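Local coordinates for B-N-acetylhexosaminidase (Streptomyces plicatus, PDB 5FD0), which hydrolyses terminal, non-reducing N-acetyl-D-hexosamine residues from beta-N-acetylhexosaminides, as a family 20 glycoside hydrolase, at residues S167-G172 with S217-G222; R397-M402 with P446-T451; L314-D319 with R335-V340. All coordinates share one frame; numbering follows the deposited sequence.

Interaction 1 (S167-G172 with S217-G222). With NAG (2-acetamido-2-deoxy-beta-D-glucopyranose), chain B.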
loop_
_atom_site.group_PDB
_atom_site.type_symbol
_atom_site.label_atom_id
_atom_site.label_comp_id
_atom_site.label_asym_id
_atom_site.label_seq_id
_atom_site.Cartn_x
_atom_site.Cartn_y
_atom_site.Cartn_z
ATOM N N SER A 167 -1.351 7.444 -12.871
ATOM C CA SER A 167 -0.905 8.296 -13.967
ATOM C C SER A 167 -0.896 7.550 -15.295
ATOM O O SER A 167 -1.337 8.094 -16.313
ATOM C CB SER A 167 0.496 8.833 -13.677
ATOM O OG SER A 167 0.509 9.683 -12.535
ATOM N N ARG A 168 -0.414 6.308 -15.310
ATOM C CA ARG A 168 -0.269 5.615 -16.584
ATOM C C ARG A 168 -1.630 5.197 -17.126
ATOM O O ARG A 168 -1.946 5.455 -18.286
ATOM C CB ARG A 168 0.675 4.430 -16.433
ATOM C CG ARG A 168 2.126 4.822 -16.613
ATOM C CD ARG A 168 2.560 6.038 -15.785
ATOM N NE ARG A 168 3.977 6.312 -16.038
ATOM C CZ ARG A 168 4.989 5.703 -15.414
ATOM N NH1 ARG A 168 4.740 4.811 -14.458
ATOM N NH2 ARG A 168 6.258 5.987 -15.744
ATOM N N HIS A 169 -2.456 4.565 -16.298
ATOM C CA HIS A 169 -3.894 4.540 -16.519
ATOM C C HIS A 169 -4.572 5.088 -15.280
ATOM O O HIS A 169 -4.198 4.748 -14.157
ATOM C CB HIS A 169 -4.445 3.152 -16.800
ATOM C CG HIS A 169 -4.024 2.608 -18.129
ATOM N ND1 HIS A 169 -2.865 1.896 -18.297
ATOM C CD2 HIS A 169 -4.586 2.703 -19.356
ATOM C CE1 HIS A 169 -2.738 1.546 -19.567
ATOM N NE2 HIS A 169 -3.766 2.032 -20.234
ATOM N N PHE A 170 -5.554 5.949 -15.509
ATOM C CA PHE A 170 -6.292 6.567 -14.422
ATOM C C PHE A 170 -7.272 5.565 -13.826
ATOM O O PHE A 170 -7.902 4.779 -14.543
ATOM C CB PHE A 170 -7.062 7.782 -14.923
ATOM C CG PHE A 170 -7.850 8.480 -13.857
ATOM C CD1 PHE A 170 -7.205 9.117 -12.811
ATOM C CD2 PHE A 170 -9.233 8.511 -13.911
ATOM C CE1 PHE A 170 -7.933 9.778 -11.840
ATOM C CE2 PHE A 170 -9.957 9.180 -12.952
ATOM C CZ PHE A 170 -9.315 9.809 -11.932
ATOM N N PHE A 171 -7.396 5.604 -12.515
ATOM C CA PHE A 171 -8.413 4.855 -11.800
ATOM C C PHE A 171 -9.183 5.850 -10.945
ATOM O O PHE A 171 -8.572 6.654 -10.240
ATOM C CB PHE A 171 -7.777 3.743 -10.971
ATOM C CG PHE A 171 -7.181 2.651 -11.820
ATOM C CD1 PHE A 171 -5.872 2.753 -12.283
ATOM C CD2 PHE A 171 -7.947 1.567 -12.211
ATOM C CE1 PHE A 171 -5.319 1.742 -13.103
ATOM C CE2 PHE A 171 -7.417 0.574 -13.021
ATOM C CZ PHE A 171 -6.095 0.658 -13.473
ATOM N N GLY A 172 -10.515 5.824 -11.052
ATOM C CA GLY A 172 -11.356 6.763 -10.348
ATOM C C GLY A 172 -11.458 6.445 -8.875
ATOM O O GLY A 172 -10.910 5.454 -8.380
ATOM N N SER A 217 -5.925 14.782 -19.534
ATOM C CA SER A 217 -6.954 14.467 -20.514
ATOM C C SER A 217 -6.712 13.169 -21.248
ATOM O O SER A 217 -7.581 12.751 -22.011
ATOM C CB SER A 217 -7.112 15.597 -21.546
ATOM O OG SER A 217 -5.987 15.712 -22.369
ATOM N N THR A 218 -5.590 12.497 -21.038
ATOM C CA THR A 218 -5.409 11.197 -21.681
ATOM C C THR A 218 -4.584 10.295 -20.746
ATOM O O THR A 218 -4.473 10.542 -19.538
ATOM C CB THR A 218 -4.824 11.390 -23.098
ATOM O OG1 THR A 218 -4.825 10.145 -23.815
ATOM C CG2 THR A 218 -3.419 11.919 -23.067
ATOM N N GLU A 219 -4.097 9.191 -21.289
ATOM C CA GLU A 219 -3.340 8.210 -20.529
ATOM C C GLU A 219 -2.630 7.304 -21.530
ATOM O O GLU A 219 -2.733 7.490 -22.751
ATOM C CB GLU A 219 -4.255 7.420 -19.582
ATOM C CG GLU A 219 -5.239 6.531 -20.346
ATOM C CD GLU A 219 -6.293 5.867 -19.481
ATOM O OE1 GLU A 219 -6.447 6.234 -18.296
ATOM O OE2 GLU A 219 -6.978 4.956 -20.005
ATOM N N VAL A 220 -1.887 6.328 -21.003
ATOM C CA VAL A 220 -1.242 5.352 -21.864
ATOM C C VAL A 220 -2.267 4.790 -22.839
ATOM O O VAL A 220 -3.369 4.397 -22.442
ATOM C CB VAL A 220 -0.593 4.233 -21.026
ATOM C CG1 VAL A 220 -0.171 3.043 -21.926
ATOM C CG2 VAL A 220 0.625 4.788 -20.249
ATOM N N GLY A 221 -1.907 4.747 -24.118
ATOM C CA GLY A 221 -2.780 4.185 -25.129
ATOM C C GLY A 221 -3.796 5.159 -25.702
ATOM O O GLY A 221 -4.560 4.770 -26.584
ATOM N N GLY A 222 -3.855 6.393 -25.200
ATOM C CA GLY A 222 -4.772 7.389 -25.711
ATOM C C GLY A 222 -6.174 7.244 -25.163
ATOM O O GLY A 222 -6.482 6.403 -24.321
HETATM C C1 NAG B . 10.590 2.107 -13.507
HETATM C C2 NAG B . 9.960 3.507 -13.386
HETATM C C3 NAG B . 8.456 3.545 -13.380
HETATM C C4 NAG B . 7.840 2.577 -14.326
HETATM C C5 NAG B . 8.355 1.229 -13.855
HETATM C C6 NAG B . 7.709 0.038 -14.488
HETATM C C7 NAG B . 10.348 3.640 -10.956
HETATM C C8 NAG B . 10.848 4.456 -9.788
HETATM N N2 NAG B . 10.440 4.188 -12.183
HETATM O O1 NAG B . 11.720 2.215 -14.276
HETATM O O3 NAG B . 8.015 4.874 -13.768
HETATM O O4 NAG B . 6.421 2.664 -14.245
HETATM O O5 NAG B . 9.768 1.159 -14.177
HETATM O O6 NAG B . 8.140 -1.143 -13.853
HETATM O O7 NAG B . 9.899 2.553 -10.771
#

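Interaction 2 (R397-M402 with P446-T451). With NAG (2-acetamido-2-deoxy-beta-D-glucopyranose), chain B.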
loop_
_atom_site.group_PDB
_atom_site.type_symbol
_atom_site.label_atom_id
_atom_site.label_comp_id
_atom_site.label_asym_id
_atom_site.label_seq_id
_atom_site.Cartn_x
_atom_site.Cartn_y
_atom_site.Cartn_z
ATOM N N ARG A 397 11.705 -7.656 -6.677
ATOM C CA ARG A 397 11.053 -8.303 -5.548
ATOM C C ARG A 397 9.582 -7.896 -5.383
ATOM O O ARG A 397 8.715 -8.763 -5.301
ATOM C CB ARG A 397 11.794 -7.975 -4.253
ATOM C CG ARG A 397 13.273 -8.391 -4.252
ATOM C CD ARG A 397 13.443 -9.843 -4.001
ATOM N NE ARG A 397 14.857 -10.204 -3.994
ATOM C CZ ARG A 397 15.305 -11.424 -3.753
ATOM N NH1 ARG A 397 14.444 -12.393 -3.491
ATOM N NH2 ARG A 397 16.611 -11.681 -3.813
ATOM N N THR A 398 9.295 -6.599 -5.269
ATOM C CA THR A 398 7.974 -6.131 -4.835
ATOM C C THR A 398 7.299 -5.204 -5.834
ATOM O O THR A 398 6.258 -4.617 -5.507
ATOM C CB THR A 398 8.083 -5.412 -3.489
ATOM O OG1 THR A 398 8.790 -4.185 -3.671
ATOM C CG2 THR A 398 8.828 -6.273 -2.470
ATOM N N TYR A 399 7.856 -5.040 -7.031
ATOM C CA TYR A 399 7.152 -4.377 -8.141
ATOM C C TYR A 399 6.094 -5.334 -8.675
ATOM O O TYR A 399 6.403 -6.325 -9.340
ATOM C CB TYR A 399 8.137 -3.959 -9.230
ATOM C CG TYR A 399 8.730 -2.602 -9.034
ATOM C CD1 TYR A 399 9.027 -2.123 -7.752
ATOM C CD2 TYR A 399 9.003 -1.779 -10.125
ATOM C CE1 TYR A 399 9.575 -0.885 -7.586
ATOM C CE2 TYR A 399 9.550 -0.530 -9.956
ATOM C CZ TYR A 399 9.821 -0.090 -8.684
ATOM O OH TYR A 399 10.330 1.152 -8.516
ATOM N N LEU A 400 4.830 -5.062 -8.334
ATOM C CA LEU A 400 3.723 -5.951 -8.662
ATOM C C LEU A 400 3.350 -5.924 -10.140
ATOM O O LEU A 400 2.600 -6.794 -10.592
ATOM C CB LEU A 400 2.482 -5.578 -7.813
ATOM C CG LEU A 400 2.692 -5.777 -6.313
ATOM C CD1 LEU A 400 1.491 -5.191 -5.568
ATOM C CD2 LEU A 400 2.857 -7.238 -5.951
ATOM N N ASP A 401 3.864 -4.969 -10.896
ATOM C CA ASP A 401 3.713 -4.977 -12.335
ATOM C C ASP A 401 4.682 -5.916 -13.029
ATOM O O ASP A 401 4.548 -6.098 -14.242
ATOM C CB ASP A 401 3.872 -3.560 -12.915
ATOM C CG ASP A 401 5.284 -2.985 -12.743
ATOM O OD1 ASP A 401 5.852 -3.084 -11.628
ATOM O OD2 ASP A 401 5.816 -2.396 -13.722
ATOM N N MET A 402 5.650 -6.496 -12.326
ATOM C CA MET A 402 6.613 -7.365 -12.998
ATOM C C MET A 402 6.003 -8.738 -13.283
ATOM O O MET A 402 5.309 -9.316 -12.446
ATOM C CB MET A 402 7.883 -7.522 -12.178
ATOM C CG MET A 402 9.170 -7.501 -13.054
ATOM S SD MET A 402 9.402 -6.004 -14.044
ATOM C CE MET A 402 9.372 -4.744 -12.768
ATOM N N PRO A 446 4.895 -1.596 -4.979
ATOM C CA PRO A 446 4.307 -0.682 -5.957
ATOM C C PRO A 446 3.653 -1.421 -7.106
ATOM O O PRO A 446 4.164 -2.436 -7.578
ATOM C CB PRO A 446 5.512 0.129 -6.456
ATOM C CG PRO A 446 6.622 -0.140 -5.479
ATOM C CD PRO A 446 6.367 -1.535 -5.002
ATOM N N LEU A 447 2.519 -0.875 -7.577
ATOM C CA LEU A 447 1.795 -1.411 -8.734
ATOM C C LEU A 447 1.772 -0.328 -9.812
ATOM O O LEU A 447 0.955 0.593 -9.760
ATOM C CB LEU A 447 0.376 -1.869 -8.370
ATOM C CG LEU A 447 -0.445 -2.540 -9.483
ATOM C CD1 LEU A 447 0.285 -3.692 -10.188
ATOM C CD2 LEU A 447 -1.756 -3.054 -8.935
ATOM N N TRP A 448 2.672 -0.435 -10.785
ATOM C CA TRP A 448 2.695 0.460 -11.932
ATOM C C TRP A 448 1.669 0.009 -12.973
ATOM O O TRP A 448 1.340 -1.174 -13.080
ATOM C CB TRP A 448 4.105 0.501 -12.546
ATOM C CG TRP A 448 5.149 0.919 -11.552
ATOM C CD1 TRP A 448 5.962 0.115 -10.842
ATOM C CD2 TRP A 448 5.440 2.253 -11.137
ATOM N NE1 TRP A 448 6.763 0.859 -10.004
ATOM C CE2 TRP A 448 6.450 2.182 -10.167
ATOM C CE3 TRP A 448 4.944 3.494 -11.492
ATOM C CZ2 TRP A 448 6.989 3.311 -9.568
ATOM C CZ3 TRP A 448 5.484 4.633 -10.889
ATOM C CH2 TRP A 448 6.498 4.529 -9.943
ATOM N N THR A 449 1.151 0.965 -13.761
ATOM C CA THR A 449 -0.022 0.635 -14.570
ATOM C C THR A 449 0.146 0.890 -16.070
ATOM O O THR A 449 -0.856 0.999 -16.782
ATOM C CB THR A 449 -1.249 1.367 -14.023
ATOM O OG1 THR A 449 -1.005 2.775 -13.957
ATOM C CG2 THR A 449 -1.583 0.816 -12.644
ATOM N N GLU A 450 1.375 0.894 -16.592
ATOM C CA GLU A 450 1.561 0.930 -18.046
ATOM C C GLU A 450 0.701 -0.099 -18.765
ATOM O O GLU A 450 0.187 0.174 -19.852
ATOM C CB GLU A 450 3.022 0.675 -18.433
ATOM C CG GLU A 450 3.924 1.847 -18.251
ATOM C CD GLU A 450 4.616 1.843 -16.888
ATOM O OE1 GLU A 450 4.063 1.246 -15.939
ATOM O OE2 GLU A 450 5.708 2.424 -16.778
ATOM N N THR A 451 0.555 -1.296 -18.194
ATOM C CA THR A 451 -0.097 -2.402 -18.880
ATOM C C THR A 451 -1.466 -2.747 -18.316
ATOM O O THR A 451 -2.086 -3.700 -18.789
ATOM C CB THR A 451 0.782 -3.665 -18.842
ATOM O OG1 THR A 451 0.793 -4.230 -17.524
ATOM C CG2 THR A 451 2.207 -3.378 -19.292
HETATM C C1 NAG B . 10.590 2.107 -13.507
HETATM C C2 NAG B . 9.960 3.507 -13.386
HETATM C C3 NAG B . 8.456 3.545 -13.380
HETATM C C4 NAG B . 7.840 2.577 -14.326
HETATM C C5 NAG B . 8.355 1.229 -13.855
HETATM C C6 NAG B . 7.709 0.038 -14.488
HETATM C C7 NAG B . 10.348 3.640 -10.956
HETATM C C8 NAG B . 10.848 4.456 -9.788
HETATM N N2 NAG B . 10.440 4.188 -12.183
HETATM O O1 NAG B . 11.720 2.215 -14.276
HETATM O O3 NAG B . 8.015 4.874 -13.768
HETATM O O4 NAG B . 6.421 2.664 -14.245
HETATM O O5 NAG B . 9.768 1.159 -14.177
HETATM O O6 NAG B . 8.140 -1.143 -13.853
HETATM O O7 NAG B . 9.899 2.553 -10.771
HETATM O O HOH W 1 4.252 -1.427 -15.588
#

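Interaction 3 (L314-D319 with R335-V340). With NAG (2-acetamido-2-deoxy-beta-D-glucopyranose), chain B.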
loop_
_atom_site.group_PDB
_atom_site.type_symbol
_atom_site.label_atom_id
_atom_site.label_comp_id
_atom_site.label_asym_id
_atom_site.label_seq_id
_atom_site.Cartn_x
_atom_site.Cartn_y
_atom_site.Cartn_z
ATOM N N LEU A 314 5.251 13.692 2.077
ATOM C CA LEU A 314 5.026 14.106 0.707
ATOM C C LEU A 314 6.186 13.581 -0.128
ATOM O O LEU A 314 7.358 13.823 0.189
ATOM C CB LEU A 314 4.909 15.620 0.642
ATOM C CG LEU A 314 4.154 16.242 -0.499
ATOM C CD1 LEU A 314 3.594 17.587 -0.019
ATOM C CD2 LEU A 314 5.142 16.418 -1.642
ATOM N N HIS A 315 5.846 12.859 -1.180
ATOM C CA HIS A 315 6.807 12.174 -2.045
ATOM C C HIS A 315 7.075 13.035 -3.283
ATOM O O HIS A 315 6.143 13.358 -4.040
ATOM C CB HIS A 315 6.204 10.820 -2.418
ATOM C CG HIS A 315 7.181 9.756 -2.804
ATOM N ND1 HIS A 315 8.131 9.921 -3.793
ATOM C CD2 HIS A 315 7.261 8.458 -2.418
ATOM C CE1 HIS A 315 8.774 8.777 -3.977
ATOM N NE2 HIS A 315 8.264 7.875 -3.152
ATOM N N ILE A 316 8.333 13.428 -3.484
ATOM C CA ILE A 316 8.697 14.237 -4.636
ATOM C C ILE A 316 9.363 13.415 -5.728
ATOM O O ILE A 316 9.846 13.984 -6.711
ATOM C CB ILE A 316 9.589 15.426 -4.251
ATOM C CG1 ILE A 316 10.903 14.935 -3.646
ATOM C CG2 ILE A 316 8.813 16.342 -3.313
ATOM C CD1 ILE A 316 11.846 16.055 -3.275
ATOM N N GLY A 317 9.377 12.092 -5.598
ATOM C CA GLY A 317 9.869 11.255 -6.682
ATOM C C GLY A 317 11.374 11.410 -6.840
ATOM O O GLY A 317 12.112 11.188 -5.880
ATOM N N GLY A 318 11.830 11.799 -8.024
ATOM C CA GLY A 318 13.250 11.960 -8.318
ATOM C C GLY A 318 13.868 10.865 -9.149
ATOM O O GLY A 318 15.093 10.894 -9.376
ATOM N N ASP A 319 13.077 9.890 -9.587
ATOM C CA ASP A 319 13.579 8.793 -10.394
ATOM C C ASP A 319 13.706 9.189 -11.870
ATOM O O ASP A 319 12.942 10.007 -12.402
ATOM C CB ASP A 319 12.651 7.579 -10.296
ATOM C CG ASP A 319 11.270 7.889 -10.807
ATOM O OD1 ASP A 319 10.682 8.873 -10.284
ATOM O OD2 ASP A 319 10.804 7.205 -11.758
ATOM N N ARG A 335 17.124 22.813 -3.955
ATOM C CA ARG A 335 16.163 23.902 -3.907
ATOM C C ARG A 335 14.765 23.424 -3.513
ATOM O O ARG A 335 14.074 24.124 -2.760
ATOM C CB ARG A 335 16.124 24.618 -5.262
ATOM C CG ARG A 335 17.465 25.293 -5.654
ATOM C CD ARG A 335 17.530 25.733 -7.135
ATOM N NE ARG A 335 18.858 26.238 -7.523
ATOM C CZ ARG A 335 19.366 26.164 -8.755
ATOM N NH1 ARG A 335 18.667 25.611 -9.746
ATOM N NH2 ARG A 335 20.589 26.635 -9.004
ATOM N N VAL A 336 14.304 22.262 -3.999
ATOM C CA VAL A 336 12.890 21.949 -3.779
ATOM C C VAL A 336 12.645 21.180 -2.486
ATOM O O VAL A 336 11.568 21.304 -1.899
ATOM C CB VAL A 336 12.249 21.217 -4.976
ATOM C CG1 VAL A 336 12.506 21.986 -6.246
ATOM C CG2 VAL A 336 12.715 19.827 -5.084
ATOM N N GLN A 337 13.608 20.412 -1.991
ATOM C CA GLN A 337 13.360 19.676 -0.754
ATOM C C GLN A 337 12.855 20.565 0.367
ATOM O O GLN A 337 11.941 20.136 1.090
ATOM C CB GLN A 337 14.623 18.946 -0.298
ATOM C CG GLN A 337 14.873 17.651 -1.010
ATOM C CD GLN A 337 16.073 16.932 -0.435
ATOM O OE1 GLN A 337 15.943 16.083 0.437
ATOM N NE2 GLN A 337 17.257 17.285 -0.919
ATOM N N PRO A 338 13.399 21.767 0.586
ATOM C CA PRO A 338 12.885 22.623 1.670
ATOM C C PRO A 338 11.469 23.105 1.448
ATOM O O PRO A 338 10.799 23.467 2.420
ATOM C CB PRO A 338 13.868 23.805 1.678
ATOM C CG PRO A 338 15.127 23.265 1.050
ATOM C CD PRO A 338 14.657 22.285 0.018
ATOM N N ILE A 339 10.989 23.151 0.204
ATOM C CA ILE A 339 9.590 23.502 -0.007
ATOM C C ILE A 339 8.687 22.547 0.754
ATOM O O ILE A 339 7.604 22.939 1.211
ATOM C CB ILE A 339 9.273 23.519 -1.510
ATOM C CG1 ILE A 339 10.189 24.525 -2.227
ATOM C CG2 ILE A 339 7.785 23.855 -1.774
ATOM C CD1 ILE A 339 10.012 24.526 -3.764
ATOM N N VAL A 340 9.104 21.286 0.905
ATOM C CA VAL A 340 8.254 20.306 1.578
ATOM C C VAL A 340 8.147 20.639 3.058
ATOM O O VAL A 340 7.048 20.673 3.620
ATOM C CB VAL A 340 8.780 18.873 1.354
ATOM C CG1 VAL A 340 7.919 17.844 2.071
ATOM C CG2 VAL A 340 8.834 18.572 -0.149
HETATM C C1 NAG B . 10.590 2.107 -13.507
HETATM C C2 NAG B . 9.960 3.507 -13.386
HETATM C C3 NAG B . 8.456 3.545 -13.380
HETATM C C4 NAG B . 7.840 2.577 -14.326
HETATM C C5 NAG B . 8.355 1.229 -13.855
HETATM C C6 NAG B . 7.709 0.038 -14.488
HETATM C C7 NAG B . 10.348 3.640 -10.956
HETATM C C8 NAG B . 10.848 4.456 -9.788
HETATM N N2 NAG B . 10.440 4.188 -12.183
HETATM O O1 NAG B . 11.720 2.215 -14.276
HETATM O O3 NAG B . 8.015 4.874 -13.768
HETATM O O4 NAG B . 6.421 2.664 -14.245
HETATM O O5 NAG B . 9.768 1.159 -14.177
HETATM O O6 NAG B . 8.140 -1.143 -13.853
HETATM O O7 NAG B . 9.899 2.553 -10.771
#

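Interaction 1 (S167-G172 with S217-G222)
The imidazole of His169 is met from two directions by consecutive residues of 217-222. Over one face stands Val220, its CB 4.1 Å from the ring centroid in a CH-pi contact; at the edge, near the ring plane, Glu219 OE2 lies 3.3 Å from His169 CD2. Ring and carboxylate planes are turned 73° apart. The other end of the imidazole belongs to a neighbouring loop, where ND1 is hydrogen-bonded to Thr449 O.

The second flat group, the guanidinium of Arg168, presents its edge to the sugar instead of to 217-222. Arg168 NH2 donates to NAG O3 at 2.9 Å. Arg168 NH1 donates to NAG O4 at 2.7 Å, and a weak second bond runs from the same nitrogen to the neighbouring hydroxyl. Asp165 and Asp197 form salt bridges to the guanidinium, probably stabilising its charge. A bend at chi2 turns the chain toward the sugar, while CB and CG stay against Val220 CG2.

Segment 167-172 lies in the loop after strand 159-165 of the TIM barrel, and 217-222 carries a type II beta turn, Glu219 to Gly222, that docks on it. Val220 N donates to Arg168 O at 2.9 Å. The carboxylate of Glu219 makes the second tie: Glu219 OE1 accepts from Phe170 N at 2.9 Å in a nearly straight bond (167°), met on the anti side and tilted out of the carboxylate plane. Glu219 CG sits between its own backbone N and carbonyl carbon, chi1 67°, and the extended chain beyond carries the carboxylate past His169 to that amide. Nearer the backbone, Glu219 CB lies 3.3 Å from Arg168 O. With the carboxylate cut back to an alanine here, Phe170 N would probably lose its acceptor and the His169 edge its neighbour.

Interaction 2 (R397-M402 with P446-T451)
Trp448 touches Tyr399, Asp401 and the sugar in turn, and can be followed outward from its CB. Trp448 CB lies 3.6 Å from Asp401 OD2 and also touches NAG O4. With CG anti to the carbonyl carbon (chi1 -57°), the indole is swung between Asp401, Tyr399 and the sugar. Asp401 OD1 comes in at the indole edge, in the ring plane, 3.3 Å from Trp448 CD1; carboxylate and indole planes stand 65° apart. Next along the edge, Trp448 NE1 lies over one face of the Tyr399 ring, toward the rim, 3.1 Å from Tyr399 CE2; the two rings meet obliquely, their planes at 49°. Pro446 CG adds a contact 3.7 Å from Tyr399 CE1.

The scene is the C-terminal end of barrel strand 440-447, where the loops of a TIM barrel form the active site. On the backbone, Leu400 N donates to Pro446 O, tying the type I turn Tyr399-Met402 to the strand. One indole face, from CG to the six-membered ring, receives the sugar, with NAG O4 3.2 Å from Trp448 CE3. Further out, CZ2 borders NAG O7, which accepts from Tyr399 OH. Asp401 OD2 accepts from NAG O6 and Glu450 OE2 from NAG O4, while a water donates to Asp401 OD2 and Glu450 OE1.

Interaction 3 (L314-D319 with R335-V340)
Ile316 and Val340 meet methyl to methyl, CG2 to CG2 at 3.9 Å, and the side-chain torsions explain how each gets there. In Ile316 it is CG1 that takes the place between backbone N and carbonyl carbon (chi1 62°), with CG2 anti to the carbonyl carbon. From CG1 the branch runs on fully extended, chi2 179°, and carries CD1 to the CG of Gln337, 4.1 Å away, and to the CG2 of Val336, 4.3 Å away. The one residue thus spreads two branches over the helix, CG2 toward Val340 and CD1 toward the preceding turn. Val340 answers with both of its methyls: CG1, anti to the backbone N, meets Leu314 CB at 4.0 Å, while CG2 serves Ile316.

This is the beta-alpha half of a beta-alpha-beta unit, strand 313-315, helix 326-342 and strand 346-350, in which the helix covers the outside of the barrel. Leu314 and Ile316 alternate with His315, whose side chain points away from the helix, and Val347 of the next strand touches Ile316 and Val340 as well. Gln337 brings only its aliphatic part; its extended chain takes the amide on to Val359 N, Glu357 O and Met333 O, so the polar end is satisfied away from the hydrophobic contact.

On the barrel side, His315 ND1 accepts from Gly317 N at 3.1 Å, in the ring plane, which helps hold the imidazole's rotation. At Gly318 a side chain would be jammed against the carbonyl O of the residue before. Beyond it Asp319 OD2 accepts from NAG N2 at 3.1 Å, its CB and CG lying against the acetamido methyl C8.

How the interactions relate
Within the catalytic domain, the chain from the N terminus first closes interaction 1, a loop of 44 residues that takes in strand 190-194 and joins the exits of barrel strands 159-165 and 190-194. Interaction 3 follows, closing 15 residues between strand 313-315 and its own helix, and interaction 2 comes last, bringing the loop after strand 389-392 to the end of strand 440-447 across 43 residues. The three closures run in series, neither nested nor crossed. Interactions 1 and 2 touch directly, Arg168 also making a long, weak ion pair with Glu450; interaction 3 lies apart, about 5 Å from interaction 2 between nearest atoms. Segments of all three reach the same bound sugar.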